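Local coordinates for protein Cow rumen GH26 endo-mannanase (Metagenome, PDB 6UEH) that probably hydrolyses internal beta-1,4-mannosidic bonds of mannans such as galactomannan, acting as a family 26 endo-mannanase from the cow rumen, at residues Q158-S163 with K168-Q173; D436-E441 with S473-T478; M291-L296 with D346-E351. All blocks are in the same frame, centred on the assembly; numbering follows the deposited sequence.

Interaction 1 (Q158-S163 with K168-Q173); sequences QDYLGS and KIISGQ
Across the N-terminal end of the (beta/alpha)8 barrel of the family 26 glycoside hydrolases lies helix 152-164, which brings L161 and Y160 against I170 of strand 169-174, the parallel strand that follows the helix in the chain. I170 points toward the helix, and its terminal methyl does the touching: CD1 of I170 lies 3.6 Å from CD2 of L161. In I170 CG1 stands beside the backbone N, anti to the carbonyl carbon (chi1 -54°), and the extended chain beyond it carries CD1 out to the helix. The two aliphatic side chains cross at about a right angle, a meeting of single methyls with little overlap. The same CD1 of I170 approaches CE2 of Y160 more loosely, at 4.4 Å, and obliquely to the ring. Around this pair, M382 of strand 382-387 and M423 of strand 423-429 pack on L161, while I477 of strand 476-477 touches both Y160 and I170. No hydrogen bond crosses between the two segments, which implies that helix and strand are held to each other here by van der Waals contact alone, through CD1 of I170.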
loop_
_atom_site.group_PDB
_atom_site.type_symbol
_atom_site.label_atom_id
_atom_site.label_comp_id
_atom_site.label_asym_id
_atom_site.label_seq_id
_atom_site.Cartn_x
_atom_site.Cartn_y
_atom_site.Cartn_z
ATOM N N GLN A 158 2.645 9.075 -16.213
ATOM C CA GLN A 158 2.016 7.814 -15.832
ATOM C C GLN A 158 2.529 6.656 -16.684
ATOM O O GLN A 158 2.730 5.546 -16.185
ATOM C CB GLN A 158 0.492 7.916 -15.943
ATOM C CG GLN A 158 -0.266 6.672 -15.476
ATOM C CD GLN A 158 -0.379 6.570 -13.958
ATOM O OE1 GLN A 158 0.485 7.047 -13.222
ATOM N NE2 GLN A 158 -1.455 5.947 -13.489
ATOM N N ASP A 159 2.750 6.919 -17.967
ATOM C CA ASP A 159 3.257 5.890 -18.866
ATOM C C ASP A 159 4.700 5.533 -18.535
ATOM O O ASP A 159 5.082 4.366 -18.616
ATOM C CB ASP A 159 3.137 6.334 -20.324
ATOM C CG ASP A 159 1.738 6.149 -20.866
ATOM O OD1 ASP A 159 1.032 5.235 -20.389
ATOM O OD2 ASP A 159 1.341 6.916 -21.765
ATOM N N TYR A 160 5.500 6.528 -18.160
ATOM C CA TYR A 160 6.865 6.254 -17.723
ATOM C C TYR A 160 6.861 5.356 -16.492
ATOM O O TYR A 160 7.642 4.408 -16.401
ATOM C CB TYR A 160 7.632 7.538 -17.406
ATOM C CG TYR A 160 8.908 7.246 -16.644
ATOM C CD1 TYR A 160 10.033 6.763 -17.300
ATOM C CD2 TYR A 160 8.978 7.420 -15.263
ATOM C CE1 TYR A 160 11.194 6.476 -16.610
ATOM C CE2 TYR A 160 10.137 7.132 -14.565
ATOM C CZ TYR A 160 11.242 6.662 -15.243
ATOM O OH TYR A 160 12.399 6.377 -14.556
ATOM N N LEU A 161 5.990 5.677 -15.539
ATOM C CA LEU A 161 5.853 4.882 -14.323
ATOM C C LEU A 161 5.472 3.446 -14.663
ATOM O O LEU A 161 6.018 2.499 -14.099
ATOM C CB LEU A 161 4.808 5.496 -13.388
ATOM C CG LEU A 161 5.094 6.919 -12.906
ATOM C CD1 LEU A 161 3.938 7.466 -12.074
ATOM C CD2 LEU A 161 6.396 6.966 -12.121
ATOM N N GLY A 162 4.536 3.292 -15.594
ATOM C CA GLY A 162 4.117 1.977 -16.037
ATOM C C GLY A 162 5.246 1.214 -16.705
ATOM O O GLY A 162 5.262 -0.016 -16.699
ATOM N N SER A 163 6.199 1.947 -17.276
ATOM C CA SER A 163 7.284 1.327 -18.030
ATOM C C SER A 163 8.334 0.707 -17.114
ATOM O O SER A 163 9.105 -0.148 -17.540
ATOM C CB SER A 163 7.946 2.348 -18.965
ATOM O OG SER A 163 8.797 3.228 -18.252
ATOM N N LYS A 168 11.640 -2.055 -11.589
ATOM C CA LYS A 168 12.422 -1.211 -10.691
ATOM C C LYS A 168 11.567 -0.704 -9.537
ATOM O O LYS A 168 10.349 -0.890 -9.526
ATOM C CB LYS A 168 13.005 -0.005 -11.438
ATOM C CG LYS A 168 13.716 -0.315 -12.747
ATOM C CD LYS A 168 15.122 -0.824 -12.507
ATOM C CE LYS A 168 15.875 -0.985 -13.817
ATOM N NZ LYS A 168 17.276 -1.423 -13.582
ATOM N N ILE A 169 12.214 -0.060 -8.571
ATOM C CA ILE A 169 11.503 0.755 -7.596
ATOM C C ILE A 169 12.101 2.164 -7.639
ATOM O O ILE A 169 13.316 2.338 -7.747
ATOM C CB ILE A 169 11.564 0.158 -6.165
ATOM C CG1 ILE A 169 10.607 0.906 -5.233
ATOM C CG2 ILE A 169 12.990 0.160 -5.618
ATOM C CD1 ILE A 169 10.405 0.239 -3.888
ATOM N N ILE A 170 11.239 3.171 -7.596
ATOM C CA ILE A 170 11.687 4.553 -7.718
ATOM C C ILE A 170 11.935 5.164 -6.342
ATOM O O ILE A 170 11.095 5.061 -5.456
ATOM C CB ILE A 170 10.655 5.399 -8.487
ATOM C CG1 ILE A 170 10.346 4.746 -9.835
ATOM C CG2 ILE A 170 11.154 6.827 -8.672
ATOM C CD1 ILE A 170 9.243 5.420 -10.611
ATOM N N SER A 171 13.088 5.794 -6.158
ATOM C CA SER A 171 13.395 6.419 -4.874
ATOM C C SER A 171 12.563 7.681 -4.653
ATOM O O SER A 171 12.221 8.386 -5.600
ATOM C CB SER A 171 14.888 6.747 -4.772
ATOM O OG SER A 171 15.312 7.550 -5.855
ATOM N N GLY A 172 12.237 7.957 -3.396
ATOM C CA GLY A 172 11.445 9.124 -3.062
ATOM C C GLY A 172 11.729 9.636 -1.666
ATOM O O GLY A 172 12.282 8.918 -0.834
ATOM N N GLN A 173 11.348 10.884 -1.410
ATOM C CA GLN A 173 11.564 11.501 -0.106
ATOM C C GLN A 173 10.616 12.673 0.110
ATOM O O GLN A 173 10.491 13.543 -0.751
ATOM C CB GLN A 173 13.012 11.976 0.037
ATOM C CG GLN A 173 13.302 12.678 1.357
ATOM C CD GLN A 173 13.107 11.762 2.553
ATOM O OE1 GLN A 173 13.586 10.627 2.563
ATOM N NE2 GLN A 173 12.394 12.248 3.563
#

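Interaction 2 (D436-E441 with S473-T478); sequences DNLIIE and SDYCIT
On the rim of the catalytic barrel, the short helix 435-441 is docked against the turn that leads into the last barrel strand, 476-477, and Y475 is the residue on which I439 and L438 of the helix rest. CG1 of I439 lies over one face of the ring in a CH-pi contact, 4.0 Å from the centroid of the Y475 ring and 17° off its normal. Its terminal methyl continues toward the root of the tyrosine, with CD1 of I439 3.8 Å from CB of Y475. The two side chains run past each other in opposite directions. L438 meets the ring obliquely, its CB 4.1 Å from CE2 of Y475. With CG anti to the backbone N (chi1 -177°), the tyrosine extends from the turn to the helix and brings its hydroxyl close to the helix backbone. There one water donates to both sides, 2.8 Å from OH of Y475 and 3.0 Å from the carbonyl O of L438. The turn itself is fixed locally: residues S473 to C476 form a type I beta turn, and OG of S473 accepts from N of Y475 at 3.1 Å in an ST turn. I169 of strand 169-174 packs on both L438 and Y475, tying the helix to the barrel wall. Replacing Y475 by an alanine removes ring and hydroxyl, and is likely to leave a gap beside I439 and L438 and the water on L438 O without its second acceptor. The ring thus offers its face to aliphatic carbon while its hydroxyl accepts from a water that also donates to L438 O, which implies that one residue serves both the apolar and the polar side of the helix contact.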
loop_
_atom_site.group_PDB
_atom_site.type_symbol
_atom_site.label_atom_id
_atom_site.label_comp_id
_atom_site.label_asym_id
_atom_site.label_seq_id
_atom_site.Cartn_x
_atom_site.Cartn_y
_atom_site.Cartn_z
ATOM N N ASP A 436 17.198 -6.406 -1.287
ATOM C CA ASP A 436 17.271 -7.828 -1.603
ATOM C C ASP A 436 15.922 -8.500 -1.373
ATOM O O ASP A 436 15.518 -9.367 -2.141
ATOM C CB ASP A 436 18.356 -8.513 -0.770
ATOM C CG ASP A 436 19.751 -8.035 -1.126
ATOM O OD1 ASP A 436 19.996 -7.747 -2.318
ATOM O OD2 ASP A 436 20.602 -7.946 -0.216
ATOM N N ASN A 437 15.225 -8.088 -0.318
ATOM C CA ASN A 437 13.899 -8.627 -0.039
ATOM C C ASN A 437 12.903 -8.248 -1.130
ATOM O O ASN A 437 12.053 -9.053 -1.510
ATOM C CB ASN A 437 13.397 -8.147 1.323
ATOM C CG ASN A 437 14.159 -8.769 2.478
ATOM O OD1 ASN A 437 14.687 -9.875 2.364
ATOM N ND2 ASN A 437 14.216 -8.061 3.602
ATOM N N LEU A 438 13.014 -7.021 -1.632
ATOM C CA LEU A 438 12.142 -6.541 -2.700
ATOM C C LEU A 438 12.321 -7.356 -3.976
ATOM O O LEU A 438 11.348 -7.721 -4.639
ATOM C CB LEU A 438 12.410 -5.060 -2.992
ATOM C CG LEU A 438 12.050 -4.044 -1.906
ATOM C CD1 LEU A 438 12.471 -2.647 -2.325
ATOM C CD2 LEU A 438 10.559 -4.086 -1.605
ATOM N N ILE A 439 13.574 -7.635 -4.315
ATOM C CA ILE A 439 13.899 -8.331 -5.553
ATOM C C ILE A 439 13.542 -9.815 -5.483
ATOM O O ILE A 439 12.875 -10.346 -6.370
ATOM C CB ILE A 439 15.393 -8.174 -5.895
ATOM C CG1 ILE A 439 15.724 -6.695 -6.131
ATOM C CG2 ILE A 439 15.751 -9.010 -7.118
ATOM C CD1 ILE A 439 17.200 -6.403 -6.270
ATOM N N ILE A 440 13.989 -10.478 -4.423
ATOM C CA ILE A 440 13.750 -11.906 -4.257
ATOM C C ILE A 440 12.259 -12.227 -4.163
ATOM O O ILE A 440 11.787 -13.195 -4.754
ATOM C CB ILE A 440 14.472 -12.445 -3.003
ATOM C CG1 ILE A 440 15.989 -12.326 -3.178
ATOM C CG2 ILE A 440 14.081 -13.892 -2.731
ATOM C CD1 ILE A 440 16.778 -12.612 -1.920
ATOM N N GLU A 441 11.513 -11.402 -3.436
ATOM C CA GLU A 441 10.108 -11.702 -3.179
ATOM C C GLU A 441 9.174 -11.077 -4.212
ATOM O O GLU A 441 7.959 -11.271 -4.153
ATOM C CB GLU A 441 9.725 -11.247 -1.771
ATOM C CG GLU A 441 10.542 -11.924 -0.681
ATOM C CD GLU A 441 10.081 -11.561 0.717
ATOM O OE1 GLU A 441 8.927 -11.110 0.872
ATOM O OE2 GLU A 441 10.878 -11.728 1.664
ATOM N N SER A 473 21.698 0.678 -5.993
ATOM C CA SER A 473 21.276 -0.569 -6.620
ATOM C C SER A 473 20.725 -0.334 -8.024
ATOM O O SER A 473 20.093 0.687 -8.285
ATOM C CB SER A 473 20.220 -1.264 -5.761
ATOM O OG SER A 473 19.675 -2.383 -6.436
ATOM N N ASP A 474 20.962 -1.288 -8.923
ATOM C CA ASP A 474 20.416 -1.214 -10.276
ATOM C C ASP A 474 18.895 -1.246 -10.249
ATOM O O ASP A 474 18.233 -0.720 -11.144
ATOM C CB ASP A 474 20.944 -2.360 -11.141
ATOM C CG ASP A 474 22.410 -2.203 -11.489
ATOM O OD1 ASP A 474 22.898 -1.053 -11.508
ATOM O OD2 ASP A 474 23.073 -3.229 -11.748
ATOM N N TYR A 475 18.348 -1.866 -9.208
ATOM C CA TYR A 475 16.906 -2.009 -9.067
ATOM C C TYR A 475 16.232 -0.686 -8.695
ATOM O O TYR A 475 15.024 -0.527 -8.863
ATOM C CB TYR A 475 16.588 -3.083 -8.019
ATOM C CG TYR A 475 15.112 -3.368 -7.856
ATOM C CD1 TYR A 475 14.411 -4.081 -8.821
ATOM C CD2 TYR A 475 14.419 -2.928 -6.735
ATOM C CE1 TYR A 475 13.061 -4.341 -8.679
ATOM C CE2 TYR A 475 13.067 -3.187 -6.581
ATOM C CZ TYR A 475 12.394 -3.893 -7.557
ATOM O OH TYR A 475 11.049 -4.153 -7.411
ATOM N N CYS A 476 17.011 0.271 -8.203
ATOM C CA CYS A 476 16.437 1.524 -7.722
ATOM C C CYS A 476 16.686 2.692 -8.669
ATOM O O CYS A 476 17.822 2.970 -9.048
ATOM C CB CYS A 476 16.985 1.857 -6.336
ATOM S SG CYS A 476 16.398 3.422 -5.626
ATOM N N ILE A 477 15.608 3.372 -9.043
ATOM C CA ILE A 477 15.694 4.551 -9.893
ATOM C C ILE A 477 15.900 5.804 -9.051
ATOM O O ILE A 477 15.122 6.087 -8.139
ATOM C CB ILE A 477 14.428 4.707 -10.759
ATOM C CG1 ILE A 477 14.376 3.591 -11.803
ATOM C CG2 ILE A 477 14.396 6.072 -11.431
ATOM C CD1 ILE A 477 13.100 3.560 -12.598
ATOM N N THR A 478 16.963 6.544 -9.353
ATOM C CA THR A 478 17.253 7.788 -8.652
ATOM C C THR A 478 17.085 8.961 -9.616
ATOM O O THR A 478 16.714 8.762 -10.774
ATOM C CB THR A 478 18.676 7.785 -8.054
ATOM O OG1 THR A 478 19.647 7.798 -9.108
ATOM C CG2 THR A 478 18.886 6.543 -7.192
HETATM O O HOH W 1 10.465 -6.847 -7.409
#

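Interaction 3 (M291-L296 with D346-E351)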
loop_
_atom_site.group_PDB
_atom_site.type_symbol
_atom_site.label_atom_id
_atom_site.label_comp_id
_atom_site.label_asym_id
_atom_site.label_seq_id
_atom_site.Cartn_x
_atom_site.Cartn_y
_atom_site.Cartn_z
ATOM N N MET A 291 -8.657 27.196 -2.672
ATOM C CA MET A 291 -7.286 27.629 -2.419
ATOM C C MET A 291 -6.285 26.584 -2.897
ATOM O O MET A 291 -5.206 26.923 -3.389
ATOM C CB MET A 291 -7.083 27.927 -0.934
ATOM C CG MET A 291 -7.958 29.063 -0.431
ATOM S SD MET A 291 -7.476 29.680 1.191
ATOM C CE MET A 291 -8.676 30.989 1.410
ATOM N N LEU A 292 -6.653 25.314 -2.761
ATOM C CA LEU A 292 -5.854 24.225 -3.308
ATOM C C LEU A 292 -5.792 24.301 -4.831
ATOM O O LEU A 292 -4.713 24.224 -5.423
ATOM C CB LEU A 292 -6.422 22.871 -2.884
ATOM C CG LEU A 292 -5.808 21.661 -3.595
ATOM C CD1 LEU A 292 -4.398 21.382 -3.078
ATOM C CD2 LEU A 292 -6.703 20.435 -3.455
ATOM N N ALA A 293 -6.957 24.451 -5.458
ATOM C CA ALA A 293 -7.052 24.470 -6.917
ATOM C C ALA A 293 -6.249 25.621 -7.504
ATOM O O ALA A 293 -5.684 25.505 -8.594
ATOM C CB ALA A 293 -8.505 24.562 -7.355
ATOM N N GLU A 294 -6.205 26.728 -6.771
ATOM C CA GLU A 294 -5.454 27.902 -7.191
ATOM C C GLU A 294 -3.980 27.557 -7.380
ATOM O O GLU A 294 -3.349 27.992 -8.340
ATOM C CB GLU A 294 -5.613 29.030 -6.167
ATOM C CG GLU A 294 -4.875 30.310 -6.517
ATOM C CD GLU A 294 -5.124 31.424 -5.513
ATOM O OE1 GLU A 294 -4.488 32.491 -5.638
ATOM O OE2 GLU A 294 -5.957 31.234 -4.600
ATOM N N GLN A 295 -3.440 26.761 -6.466
ATOM C CA GLN A 295 -2.045 26.349 -6.551
ATOM C C GLN A 295 -1.830 25.289 -7.630
ATOM O O GLN A 295 -0.835 25.327 -8.357
ATOM C CB GLN A 295 -1.564 25.833 -5.194
ATOM C CG GLN A 295 -1.604 26.896 -4.116
ATOM C CD GLN A 295 -0.887 28.166 -4.537
ATOM O OE1 GLN A 295 0.227 28.119 -5.059
ATOM N NE2 GLN A 295 -1.530 29.310 -4.323
ATOM N N LEU A 296 -2.764 24.350 -7.734
ATOM C CA LEU A 296 -2.677 23.288 -8.732
ATOM C C LEU A 296 -2.781 23.846 -10.146
ATOM O O LEU A 296 -2.199 23.295 -11.083
ATOM C CB LEU A 296 -3.767 22.241 -8.496
ATOM C CG LEU A 296 -3.637 21.485 -7.170
ATOM C CD1 LEU A 296 -4.756 20.463 -7.010
ATOM C CD2 LEU A 296 -2.269 20.817 -7.079
ATOM N N ASP A 346 -14.417 15.372 -8.848
ATOM C CA ASP A 346 -15.317 16.062 -9.764
ATOM C C ASP A 346 -15.113 17.573 -9.723
ATOM O O ASP A 346 -15.135 18.233 -10.759
ATOM C CB ASP A 346 -16.774 15.723 -9.444
ATOM C CG ASP A 346 -17.122 14.280 -9.762
ATOM O OD1 ASP A 346 -16.320 13.612 -10.450
ATOM O OD2 ASP A 346 -18.201 13.819 -9.334
ATOM N N LYS A 347 -14.919 18.116 -8.524
ATOM C CA LYS A 347 -14.712 19.553 -8.365
ATOM C C LYS A 347 -13.447 20.034 -9.073
ATOM O O LYS A 347 -13.479 21.026 -9.798
ATOM C CB LYS A 347 -14.649 19.929 -6.883
ATOM C CG LYS A 347 -15.994 20.293 -6.271
ATOM C CD LYS A 347 -16.552 21.567 -6.887
ATOM C CE LYS A 347 -17.839 22.007 -6.199
ATOM N NZ LYS A 347 -18.951 21.028 -6.376
ATOM N N LEU A 348 -12.340 19.327 -8.865
ATOM C CA LEU A 348 -11.060 19.736 -9.442
ATOM C C LEU A 348 -11.023 19.568 -10.960
ATOM O O LEU A 348 -10.509 20.435 -11.669
ATOM C CB LEU A 348 -9.905 18.953 -8.810
ATOM C CG LEU A 348 -9.561 19.258 -7.347
ATOM C CD1 LEU A 348 -8.221 18.637 -6.970
ATOM C CD2 LEU A 348 -9.552 20.760 -7.081
ATOM N N THR A 349 -11.565 18.459 -11.458
ATOM C CA THR A 349 -11.482 18.163 -12.887
ATOM C C THR A 349 -12.527 18.913 -13.707
ATOM O O THR A 349 -12.246 19.348 -14.822
ATOM C CB THR A 349 -11.628 16.648 -13.172
ATOM O OG1 THR A 349 -12.904 16.181 -12.712
ATOM C CG2 THR A 349 -10.516 15.862 -12.487
ATOM N N ASN A 350 -13.729 19.068 -13.164
ATOM C CA ASN A 350 -14.805 19.706 -13.914
ATOM C C ASN A 350 -14.901 21.208 -13.667
ATOM O O ASN A 350 -14.789 22.002 -14.599
ATOM C CB ASN A 350 -16.144 19.041 -13.590
ATOM C CG ASN A 350 -16.203 17.599 -14.056
ATOM O OD1 ASN A 350 -15.736 17.271 -15.145
ATOM N ND2 ASN A 350 -16.773 16.729 -13.230
ATOM N N GLU A 351 -15.104 21.595 -12.413
ATOM C CA GLU A 351 -15.309 23.000 -12.081
ATOM C C GLU A 351 -14.026 23.819 -12.224
ATOM O O GLU A 351 -14.064 24.967 -12.669
ATOM C CB GLU A 351 -15.868 23.133 -10.662
ATOM C CG GLU A 351 -16.160 24.563 -10.241
ATOM C CD GLU A 351 -17.239 24.646 -9.178
ATOM O OE1 GLU A 351 -18.398 24.288 -9.482
ATOM O OE2 GLU A 351 -16.928 25.064 -8.042
#
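L348 carries the contact, its two methyls dividing the work among L292, A293 and L296 of helix 280-301. CD1 of L348 meets CD1 of L296 at 3.9 Å, and it also approaches CD2 of L292 at 4.2 Å. The other branch turns to the smallest partner, with CD2 of L348 4.0 Å from CB of A293. CG of L348 sits beside the backbone N and anti to the carbonyl carbon (chi1 -70°), a setting that carries the forked end of the leucine across to the facing helix. L296 and L348 cross at about a right angle, touching at single methyls. The two backbones come nearest where CA of A293 lies 6.7 Å from CA of L348. Such apolar contacts are how consecutive outer helices of a (beta/alpha)8 barrel pack side by side: helix 280-301 precedes strand 306-309, and helix 334-351 precedes strand 357-362. The axes of the two short segments approach to 11.0 Å at a signed crossing angle of -53°. Beneath the helices the barrel strands complete the apolar layer, F308 touching both L292 and L348, and L357 both L296 and L348. W359 adds to the strand-side packing on L348. Along the helices themselves, I289 also packs on L348, and Y352 packs on A293.

How the interactions relate
All three contacts belong to the catalytic barrel, but at different depths. Interactions 1 and 2 are neighbours, their centres about 13 Å apart: strands 169-174 and 476-477 lie side by side in the sheet, and K168 NZ probably bonds to D474 O, and S171 OG to I477 O, at 2.7 Å each. Interaction 3 stands apart, its centre about 25 Å from that of interaction 1 and about 36 Å from that of interaction 2, and joins two helices of the outer layer. Of the buried pairs, interaction 3 is methyl on methyl and interaction 1 nearly so, with a looser touch on the Y160 ring; the partly buried interaction 2 adds an aromatic face and a water bridge.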